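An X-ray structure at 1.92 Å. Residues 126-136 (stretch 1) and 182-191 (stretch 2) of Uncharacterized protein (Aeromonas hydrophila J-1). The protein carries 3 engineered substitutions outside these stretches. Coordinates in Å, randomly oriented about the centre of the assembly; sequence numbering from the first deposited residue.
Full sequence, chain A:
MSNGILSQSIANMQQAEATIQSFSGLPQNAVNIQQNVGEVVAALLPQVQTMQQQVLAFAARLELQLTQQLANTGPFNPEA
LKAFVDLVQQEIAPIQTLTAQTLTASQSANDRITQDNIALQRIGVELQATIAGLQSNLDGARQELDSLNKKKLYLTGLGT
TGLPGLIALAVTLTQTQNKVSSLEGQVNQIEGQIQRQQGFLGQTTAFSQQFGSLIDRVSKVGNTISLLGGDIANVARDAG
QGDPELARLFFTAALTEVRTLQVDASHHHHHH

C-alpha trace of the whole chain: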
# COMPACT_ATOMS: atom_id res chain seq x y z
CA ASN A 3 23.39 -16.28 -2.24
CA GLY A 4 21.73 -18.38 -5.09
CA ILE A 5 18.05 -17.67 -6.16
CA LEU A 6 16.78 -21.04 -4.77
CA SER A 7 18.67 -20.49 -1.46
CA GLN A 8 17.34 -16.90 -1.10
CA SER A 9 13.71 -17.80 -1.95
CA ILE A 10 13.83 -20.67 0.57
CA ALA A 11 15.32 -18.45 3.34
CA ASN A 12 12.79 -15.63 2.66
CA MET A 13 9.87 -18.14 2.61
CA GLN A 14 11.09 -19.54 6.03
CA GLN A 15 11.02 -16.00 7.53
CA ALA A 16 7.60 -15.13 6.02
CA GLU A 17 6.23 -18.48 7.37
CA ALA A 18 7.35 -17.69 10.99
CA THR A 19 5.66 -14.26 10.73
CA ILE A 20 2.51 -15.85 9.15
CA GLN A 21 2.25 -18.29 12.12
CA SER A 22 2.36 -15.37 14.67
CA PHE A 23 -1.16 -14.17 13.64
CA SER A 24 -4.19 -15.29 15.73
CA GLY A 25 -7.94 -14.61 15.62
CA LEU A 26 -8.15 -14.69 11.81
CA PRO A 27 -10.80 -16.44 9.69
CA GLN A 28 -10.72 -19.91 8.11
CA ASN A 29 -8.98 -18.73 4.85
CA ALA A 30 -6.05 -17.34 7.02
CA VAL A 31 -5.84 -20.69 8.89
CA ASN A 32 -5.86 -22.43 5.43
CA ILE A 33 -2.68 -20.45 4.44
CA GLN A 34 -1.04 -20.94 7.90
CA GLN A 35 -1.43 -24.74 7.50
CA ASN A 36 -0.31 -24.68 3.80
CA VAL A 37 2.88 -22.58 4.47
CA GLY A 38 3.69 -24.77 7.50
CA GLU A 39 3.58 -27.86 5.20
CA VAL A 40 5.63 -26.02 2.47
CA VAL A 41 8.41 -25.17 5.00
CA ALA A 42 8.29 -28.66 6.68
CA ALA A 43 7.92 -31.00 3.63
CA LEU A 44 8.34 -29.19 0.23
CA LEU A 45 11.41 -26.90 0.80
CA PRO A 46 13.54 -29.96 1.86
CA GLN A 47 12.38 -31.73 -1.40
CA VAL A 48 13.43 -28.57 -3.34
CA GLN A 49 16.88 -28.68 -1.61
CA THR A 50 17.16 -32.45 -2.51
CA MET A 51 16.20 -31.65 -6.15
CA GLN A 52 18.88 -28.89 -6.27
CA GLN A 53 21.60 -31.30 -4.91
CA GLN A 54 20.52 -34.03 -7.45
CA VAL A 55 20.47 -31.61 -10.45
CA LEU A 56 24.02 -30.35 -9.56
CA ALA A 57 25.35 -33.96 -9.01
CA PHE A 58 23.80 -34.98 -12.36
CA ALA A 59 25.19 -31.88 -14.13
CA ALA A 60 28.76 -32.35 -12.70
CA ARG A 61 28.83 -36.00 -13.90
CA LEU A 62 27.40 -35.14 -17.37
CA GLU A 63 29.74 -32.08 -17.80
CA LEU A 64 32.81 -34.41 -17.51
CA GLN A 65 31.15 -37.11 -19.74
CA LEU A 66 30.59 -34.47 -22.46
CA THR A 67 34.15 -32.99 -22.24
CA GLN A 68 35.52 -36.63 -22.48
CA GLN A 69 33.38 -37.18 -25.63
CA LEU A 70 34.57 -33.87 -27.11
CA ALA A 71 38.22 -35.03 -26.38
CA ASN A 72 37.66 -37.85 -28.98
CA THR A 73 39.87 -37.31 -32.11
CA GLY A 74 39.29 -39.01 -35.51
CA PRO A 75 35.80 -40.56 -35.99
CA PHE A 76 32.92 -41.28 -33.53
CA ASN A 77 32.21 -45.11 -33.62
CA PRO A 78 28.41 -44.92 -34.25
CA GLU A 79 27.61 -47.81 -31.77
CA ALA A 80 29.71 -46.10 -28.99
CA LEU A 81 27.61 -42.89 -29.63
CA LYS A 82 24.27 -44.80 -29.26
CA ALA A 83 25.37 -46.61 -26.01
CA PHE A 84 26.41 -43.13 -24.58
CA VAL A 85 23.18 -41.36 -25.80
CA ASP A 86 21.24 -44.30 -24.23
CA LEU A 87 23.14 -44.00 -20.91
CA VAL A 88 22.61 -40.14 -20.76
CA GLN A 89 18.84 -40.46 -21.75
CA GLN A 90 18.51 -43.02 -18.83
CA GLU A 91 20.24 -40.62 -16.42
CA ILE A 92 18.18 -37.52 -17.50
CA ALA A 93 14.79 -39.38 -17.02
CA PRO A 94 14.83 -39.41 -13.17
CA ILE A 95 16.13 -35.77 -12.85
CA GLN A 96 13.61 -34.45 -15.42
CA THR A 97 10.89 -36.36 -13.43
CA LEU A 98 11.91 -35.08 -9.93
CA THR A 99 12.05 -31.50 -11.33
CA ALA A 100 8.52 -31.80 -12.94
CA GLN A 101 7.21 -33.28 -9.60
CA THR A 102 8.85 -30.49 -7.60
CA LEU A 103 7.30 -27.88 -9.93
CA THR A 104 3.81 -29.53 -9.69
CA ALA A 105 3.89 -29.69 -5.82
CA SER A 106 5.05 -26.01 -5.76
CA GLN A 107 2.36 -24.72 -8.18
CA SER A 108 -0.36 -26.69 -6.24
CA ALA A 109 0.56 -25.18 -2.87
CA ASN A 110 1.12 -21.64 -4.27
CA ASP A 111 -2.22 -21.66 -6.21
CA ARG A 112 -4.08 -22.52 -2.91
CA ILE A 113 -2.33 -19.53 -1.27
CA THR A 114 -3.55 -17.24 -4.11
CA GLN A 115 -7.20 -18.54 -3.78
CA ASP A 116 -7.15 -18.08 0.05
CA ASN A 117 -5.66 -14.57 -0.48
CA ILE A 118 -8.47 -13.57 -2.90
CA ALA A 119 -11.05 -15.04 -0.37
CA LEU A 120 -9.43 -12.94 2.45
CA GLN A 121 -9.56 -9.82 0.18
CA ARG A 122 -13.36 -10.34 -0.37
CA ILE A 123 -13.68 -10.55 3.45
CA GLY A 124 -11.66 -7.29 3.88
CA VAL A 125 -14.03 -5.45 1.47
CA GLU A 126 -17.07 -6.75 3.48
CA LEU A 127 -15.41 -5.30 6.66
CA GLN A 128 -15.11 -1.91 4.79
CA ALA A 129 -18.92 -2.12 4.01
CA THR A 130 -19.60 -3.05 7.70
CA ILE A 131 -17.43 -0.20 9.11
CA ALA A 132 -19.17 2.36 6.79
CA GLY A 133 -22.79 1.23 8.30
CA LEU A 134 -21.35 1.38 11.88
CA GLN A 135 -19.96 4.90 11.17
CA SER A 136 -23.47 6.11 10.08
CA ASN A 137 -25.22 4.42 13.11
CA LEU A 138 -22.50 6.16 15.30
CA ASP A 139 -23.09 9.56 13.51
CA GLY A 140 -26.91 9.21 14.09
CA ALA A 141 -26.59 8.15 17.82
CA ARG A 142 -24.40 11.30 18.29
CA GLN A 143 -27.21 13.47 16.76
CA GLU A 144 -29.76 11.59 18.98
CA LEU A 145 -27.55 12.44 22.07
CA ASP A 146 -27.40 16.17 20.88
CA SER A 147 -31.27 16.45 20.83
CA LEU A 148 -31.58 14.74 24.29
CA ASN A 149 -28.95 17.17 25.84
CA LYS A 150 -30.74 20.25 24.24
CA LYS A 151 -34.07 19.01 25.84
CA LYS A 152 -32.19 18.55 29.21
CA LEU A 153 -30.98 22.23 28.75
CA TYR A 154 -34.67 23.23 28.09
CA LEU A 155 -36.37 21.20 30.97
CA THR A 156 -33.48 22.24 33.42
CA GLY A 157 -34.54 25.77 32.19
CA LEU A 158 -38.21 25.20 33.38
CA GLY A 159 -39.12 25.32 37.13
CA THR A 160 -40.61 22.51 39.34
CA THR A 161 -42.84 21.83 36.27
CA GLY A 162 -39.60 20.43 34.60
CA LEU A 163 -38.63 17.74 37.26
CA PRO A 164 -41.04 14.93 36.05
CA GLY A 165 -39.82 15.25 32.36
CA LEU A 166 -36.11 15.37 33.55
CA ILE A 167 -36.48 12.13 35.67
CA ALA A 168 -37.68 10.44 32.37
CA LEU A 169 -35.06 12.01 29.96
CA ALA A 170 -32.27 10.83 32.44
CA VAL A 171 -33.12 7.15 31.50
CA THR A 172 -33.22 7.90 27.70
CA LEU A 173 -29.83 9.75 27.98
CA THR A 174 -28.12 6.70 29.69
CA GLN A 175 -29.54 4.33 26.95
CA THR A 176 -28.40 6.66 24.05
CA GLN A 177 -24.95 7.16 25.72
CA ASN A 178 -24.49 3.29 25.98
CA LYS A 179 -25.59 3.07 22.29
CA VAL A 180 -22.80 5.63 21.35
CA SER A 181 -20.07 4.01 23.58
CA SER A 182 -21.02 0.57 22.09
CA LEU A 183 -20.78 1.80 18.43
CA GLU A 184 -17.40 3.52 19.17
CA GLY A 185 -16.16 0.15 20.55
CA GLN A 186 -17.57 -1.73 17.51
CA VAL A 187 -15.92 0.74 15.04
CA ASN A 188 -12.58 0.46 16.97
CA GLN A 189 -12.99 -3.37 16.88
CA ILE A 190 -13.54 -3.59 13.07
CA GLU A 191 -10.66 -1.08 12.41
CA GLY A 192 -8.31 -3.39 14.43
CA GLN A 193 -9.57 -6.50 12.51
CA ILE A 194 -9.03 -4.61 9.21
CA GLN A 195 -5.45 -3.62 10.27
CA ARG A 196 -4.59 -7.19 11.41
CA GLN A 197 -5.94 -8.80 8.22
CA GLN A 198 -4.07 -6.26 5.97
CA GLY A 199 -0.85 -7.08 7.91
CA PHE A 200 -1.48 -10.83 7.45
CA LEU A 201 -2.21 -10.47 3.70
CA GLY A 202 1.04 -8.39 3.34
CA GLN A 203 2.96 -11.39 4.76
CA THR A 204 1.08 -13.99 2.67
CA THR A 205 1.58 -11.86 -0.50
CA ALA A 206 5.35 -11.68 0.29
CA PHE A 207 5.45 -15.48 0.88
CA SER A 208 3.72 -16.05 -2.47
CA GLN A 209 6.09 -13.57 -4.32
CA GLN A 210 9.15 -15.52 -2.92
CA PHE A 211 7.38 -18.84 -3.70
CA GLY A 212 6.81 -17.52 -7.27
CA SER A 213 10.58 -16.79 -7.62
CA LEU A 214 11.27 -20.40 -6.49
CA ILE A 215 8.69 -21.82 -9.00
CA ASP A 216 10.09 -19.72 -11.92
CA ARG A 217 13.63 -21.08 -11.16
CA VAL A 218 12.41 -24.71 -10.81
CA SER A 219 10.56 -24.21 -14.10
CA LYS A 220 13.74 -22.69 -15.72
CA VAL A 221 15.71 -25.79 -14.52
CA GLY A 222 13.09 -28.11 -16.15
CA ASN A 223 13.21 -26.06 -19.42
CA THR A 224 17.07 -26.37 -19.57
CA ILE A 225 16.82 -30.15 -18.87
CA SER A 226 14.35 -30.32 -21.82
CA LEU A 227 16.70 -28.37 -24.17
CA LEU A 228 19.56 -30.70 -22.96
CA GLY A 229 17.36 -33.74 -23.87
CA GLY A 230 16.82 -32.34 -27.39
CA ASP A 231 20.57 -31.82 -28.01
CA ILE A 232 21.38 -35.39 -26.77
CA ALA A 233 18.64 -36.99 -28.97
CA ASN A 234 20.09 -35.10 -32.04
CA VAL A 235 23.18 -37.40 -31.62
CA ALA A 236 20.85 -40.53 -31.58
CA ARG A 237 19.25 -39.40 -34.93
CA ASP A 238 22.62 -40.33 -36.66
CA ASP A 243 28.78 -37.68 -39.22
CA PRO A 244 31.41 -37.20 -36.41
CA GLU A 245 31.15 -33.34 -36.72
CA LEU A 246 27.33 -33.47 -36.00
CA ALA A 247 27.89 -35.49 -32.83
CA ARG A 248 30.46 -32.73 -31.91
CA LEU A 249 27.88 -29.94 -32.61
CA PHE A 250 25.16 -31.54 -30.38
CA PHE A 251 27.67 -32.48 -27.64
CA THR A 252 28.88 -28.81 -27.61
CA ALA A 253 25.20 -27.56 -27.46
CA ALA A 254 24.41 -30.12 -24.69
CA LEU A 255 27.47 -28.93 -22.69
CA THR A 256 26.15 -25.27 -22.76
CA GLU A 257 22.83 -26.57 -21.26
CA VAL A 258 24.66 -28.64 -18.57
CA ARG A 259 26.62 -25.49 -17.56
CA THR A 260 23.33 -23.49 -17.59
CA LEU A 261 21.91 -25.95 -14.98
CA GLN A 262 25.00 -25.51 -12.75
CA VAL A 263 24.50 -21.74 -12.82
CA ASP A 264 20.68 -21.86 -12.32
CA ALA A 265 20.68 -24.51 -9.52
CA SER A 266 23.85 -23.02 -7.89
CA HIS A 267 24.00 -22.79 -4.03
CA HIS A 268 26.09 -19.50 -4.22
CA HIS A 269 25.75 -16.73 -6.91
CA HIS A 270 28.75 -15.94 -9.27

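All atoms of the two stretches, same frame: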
# COMPACT_ATOMS: atom_id res chain seq x y z
N GLU A 126 -15.78 -6.66 2.73
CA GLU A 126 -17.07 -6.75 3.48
C GLU A 126 -16.89 -6.07 4.85
O GLU A 126 -17.85 -5.41 5.30
CB GLU A 126 -17.62 -8.18 3.40
CG GLU A 126 -17.99 -8.61 1.97
CD GLU A 126 -18.84 -7.65 1.14
OE1 GLU A 126 -19.71 -6.97 1.73
OE2 GLU A 126 -18.63 -7.57 -0.12
N LEU A 127 -15.70 -6.09 5.44
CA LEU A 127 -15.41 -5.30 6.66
C LEU A 127 -15.50 -3.80 6.36
O LEU A 127 -16.04 -3.07 7.20
CB LEU A 127 -14.01 -5.64 7.19
CG LEU A 127 -13.87 -7.08 7.69
CD1 LEU A 127 -12.44 -7.36 8.11
CD2 LEU A 127 -14.84 -7.35 8.82
N GLN A 128 -15.01 -3.34 5.20
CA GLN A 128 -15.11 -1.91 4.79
C GLN A 128 -16.61 -1.52 4.72
O GLN A 128 -16.98 -0.50 5.30
CB GLN A 128 -14.35 -1.63 3.48
CG GLN A 128 -12.83 -1.80 3.54
CD GLN A 128 -12.15 -0.77 4.42
OE1 GLN A 128 -12.59 0.37 4.53
NE2 GLN A 128 -11.04 -1.14 5.07
N ALA A 129 -17.45 -2.34 4.08
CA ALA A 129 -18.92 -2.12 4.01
C ALA A 129 -19.48 -2.03 5.43
O ALA A 129 -20.18 -1.03 5.73
CB ALA A 129 -19.61 -3.20 3.22
N THR A 130 -19.14 -2.98 6.29
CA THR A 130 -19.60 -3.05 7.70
C THR A 130 -19.14 -1.79 8.45
O THR A 130 -19.96 -1.16 9.12
CB THR A 130 -19.10 -4.32 8.41
OG1 THR A 130 -19.55 -5.44 7.67
CG2 THR A 130 -19.61 -4.43 9.83
N ILE A 131 -17.89 -1.38 8.34
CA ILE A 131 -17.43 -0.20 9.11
C ILE A 131 -18.16 1.06 8.61
O ILE A 131 -18.49 1.92 9.44
CB ILE A 131 -15.90 -0.11 9.14
CG1 ILE A 131 -15.43 0.80 10.27
CG2 ILE A 131 -15.34 0.34 7.81
CD1 ILE A 131 -13.94 0.73 10.56
N ALA A 132 -18.47 1.17 7.32
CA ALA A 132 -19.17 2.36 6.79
C ALA A 132 -20.61 2.37 7.33
O ALA A 132 -21.05 3.40 7.90
CB ALA A 132 -19.13 2.34 5.30
N GLY A 133 -21.50 0.97 7.64
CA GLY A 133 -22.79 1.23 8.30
C GLY A 133 -22.60 1.63 9.76
O GLY A 133 -23.38 2.43 10.24
N LEU A 134 -21.59 1.09 10.44
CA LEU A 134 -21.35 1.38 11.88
C LEU A 134 -21.04 2.87 12.05
O LEU A 134 -21.45 3.46 13.09
CB LEU A 134 -20.22 0.51 12.43
CG LEU A 134 -20.64 -0.84 13.01
CD1 LEU A 134 -21.66 -1.53 12.13
CD2 LEU A 134 -19.42 -1.71 13.24
N GLN A 135 -20.35 3.47 11.08
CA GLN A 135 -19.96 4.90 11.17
C GLN A 135 -21.23 5.74 11.07
O GLN A 135 -21.33 6.67 11.88
CB GLN A 135 -18.83 5.22 10.19
CG GLN A 135 -17.46 5.22 10.87
CD GLN A 135 -17.33 6.34 11.88
OE1 GLN A 135 -18.11 7.29 11.90
NE2 GLN A 135 -16.33 6.28 12.75
N SER A 136 -22.17 5.40 10.19
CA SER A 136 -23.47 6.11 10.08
C SER A 136 -24.29 5.94 11.37
O SER A 136 -24.72 6.98 11.91
CB SER A 136 -24.23 5.65 8.89
OG SER A 136 -23.48 5.97 7.73
N SER A 182 -21.03 1.93 22.68
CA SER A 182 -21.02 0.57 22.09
C SER A 182 -20.55 0.69 20.63
O SER A 182 -19.65 -0.06 20.23
CB SER A 182 -22.35 -0.11 22.23
OG SER A 182 -22.32 -1.41 21.67
N LEU A 183 -21.13 1.61 19.86
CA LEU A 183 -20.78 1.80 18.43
C LEU A 183 -19.33 2.29 18.31
O LEU A 183 -18.70 1.91 17.33
CB LEU A 183 -21.79 2.77 17.80
CG LEU A 183 -23.17 2.17 17.53
CD1 LEU A 183 -24.21 3.26 17.27
CD2 LEU A 183 -23.12 1.20 16.36
N GLU A 184 -18.81 3.08 19.24
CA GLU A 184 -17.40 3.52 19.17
C GLU A 184 -16.52 2.27 19.33
O GLU A 184 -15.53 2.14 18.59
CB GLU A 184 -17.06 4.55 20.25
CG GLU A 184 -17.64 5.92 19.99
CD GLU A 184 -17.59 6.88 21.17
OE1 GLU A 184 -17.37 6.45 22.33
OE2 GLU A 184 -17.77 8.07 20.93
N GLY A 185 -16.90 1.39 20.26
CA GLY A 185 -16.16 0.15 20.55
C GLY A 185 -16.21 -0.78 19.36
O GLY A 185 -15.16 -1.39 19.05
N GLN A 186 -17.37 -0.88 18.71
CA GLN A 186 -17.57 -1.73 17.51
C GLN A 186 -16.74 -1.18 16.34
O GLN A 186 -16.13 -2.00 15.62
CB GLN A 186 -19.04 -1.81 17.13
CG GLN A 186 -19.85 -2.61 18.13
CD GLN A 186 -21.32 -2.54 17.81
OE1 GLN A 186 -21.74 -2.79 16.69
NE2 GLN A 186 -22.11 -2.21 18.83
N VAL A 187 -16.72 0.14 16.14
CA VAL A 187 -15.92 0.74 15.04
C VAL A 187 -14.44 0.48 15.35
O VAL A 187 -13.75 0.01 14.44
CB VAL A 187 -16.24 2.23 14.83
CG1 VAL A 187 -15.22 2.91 13.92
CG2 VAL A 187 -17.64 2.39 14.28
N ASN A 188 -14.00 0.69 16.59
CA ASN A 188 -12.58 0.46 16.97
C ASN A 188 -12.23 -1.01 16.69
O ASN A 188 -11.14 -1.28 16.13
CB ASN A 188 -12.31 0.81 18.44
CG ASN A 188 -10.83 1.01 18.71
OD1 ASN A 188 -10.26 1.98 18.23
ND2 ASN A 188 -10.22 0.18 19.54
N GLN A 189 -13.15 -1.91 17.02
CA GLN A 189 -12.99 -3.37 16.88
C GLN A 189 -12.76 -3.74 15.41
O GLN A 189 -11.82 -4.49 15.12
CB GLN A 189 -14.23 -4.07 17.44
CG GLN A 189 -14.33 -5.56 17.15
CD GLN A 189 -13.23 -6.34 17.81
OE1 GLN A 189 -12.74 -5.98 18.88
NE2 GLN A 189 -12.83 -7.43 17.16
N ILE A 190 -13.60 -3.24 14.51
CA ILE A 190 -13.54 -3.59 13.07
C ILE A 190 -12.28 -2.94 12.47
O ILE A 190 -11.65 -3.60 11.66
CB ILE A 190 -14.83 -3.21 12.32
CG1 ILE A 190 -16.09 -3.88 12.89
CG2 ILE A 190 -14.69 -3.51 10.84
CD1 ILE A 190 -16.23 -5.36 12.62
N GLU A 191 -11.92 -1.74 12.88
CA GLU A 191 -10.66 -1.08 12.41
C GLU A 191 -9.46 -1.98 12.74
O GLU A 191 -8.59 -2.18 11.86
CB GLU A 191 -10.44 0.29 13.05
CG GLU A 191 -11.45 1.34 12.61
CD GLU A 191 -11.35 2.70 13.28
OE1 GLU A 191 -10.83 2.79 14.42
OE2 GLU A 191 -11.78 3.68 12.65

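This is a nearly antiparallel helix-to-helix contact built mainly from apolar side-chain packing, with no hydrogen bond passing from one stretch to the other. Both segments are interior pieces of longer helices. Their N-to-C directions differ by 160°, and their axes come within 9.6 Å, a spacing that leaves room for one layer of branched aliphatic side chains between the backbones. The register is set where the CA atoms of I131 and V187 lie 6.2 Å apart.

Each helix satisfies its own backbone through the usual i to i+4 ladder, as in I131 N to L127 O at 2.8 Å and V187 N to L183 O at 2.9 Å. With the main-chain polar groups paired internally, what each helix offers the other is shape and hydrophobic surface. The main line of contact recurs with helical spacing: L127, T130, I131 and L134 on one side, L183, Q186, V187 and I190 on the other, with Q135 and E191 joining at its margin. Steps of three and four keep the residues of this line along one flank of each helix, and the opposed directions bring L134 near the earlier part of stretch 2 while L127 meets I190 near its end.

L134 and I190 bury the most surface. The CA-to-CB bond of L134 points toward the partner, and its CB packs 3.7 Å from V187 CG2. Its CD2 reaches both I190 CG1, at 4.0 Å, and the aliphatic start of a polar side chain, Q186 CB, at 3.9 Å. I190 answers from the other helix: its CG2 lies 4.0 Å from I131 CB and 4.3 Å from L127 CB, so a single methyl group touches two residues one helical turn apart. The beta-branch of I190 thus places carbon close to its own backbone and still makes contact across the gap.

I131 and V187 show that a side chain need not start out aimed at its partner. Both have sideways CA-to-CB bonds, yet I131, with chi1 and chi2 both t, extends its end nearer to stretch 2. There I131 CD1 sits 4.2 Å from V187 CG1 and only 3.3 Å from E191 CG, a tight carbon-to-carbon approach to the methylene portion of an acidic residue.

Long polar residues also pack at the margins. Q135 has a CA-to-CB bond directed away, but its side chain turns back until NE2 is 3.7 Å from V187 CG1, a van der Waals contact rather than a polar pairing. Other polar groups are served within their own helix: T130 OG1 donates to E126 O at 2.9 Å, and Q186 NE2 donates to S182 OG at 3.0 Å. The first bond ties the threonine hydroxyl to the preceding turn, while its methyl carbon CG2 comes 4.5 Å from I190 CD1. The rule to be read here is economical: branched aliphatics fill the seam, and flanking polar residues pack against it, mostly through carbon, without bonding across it.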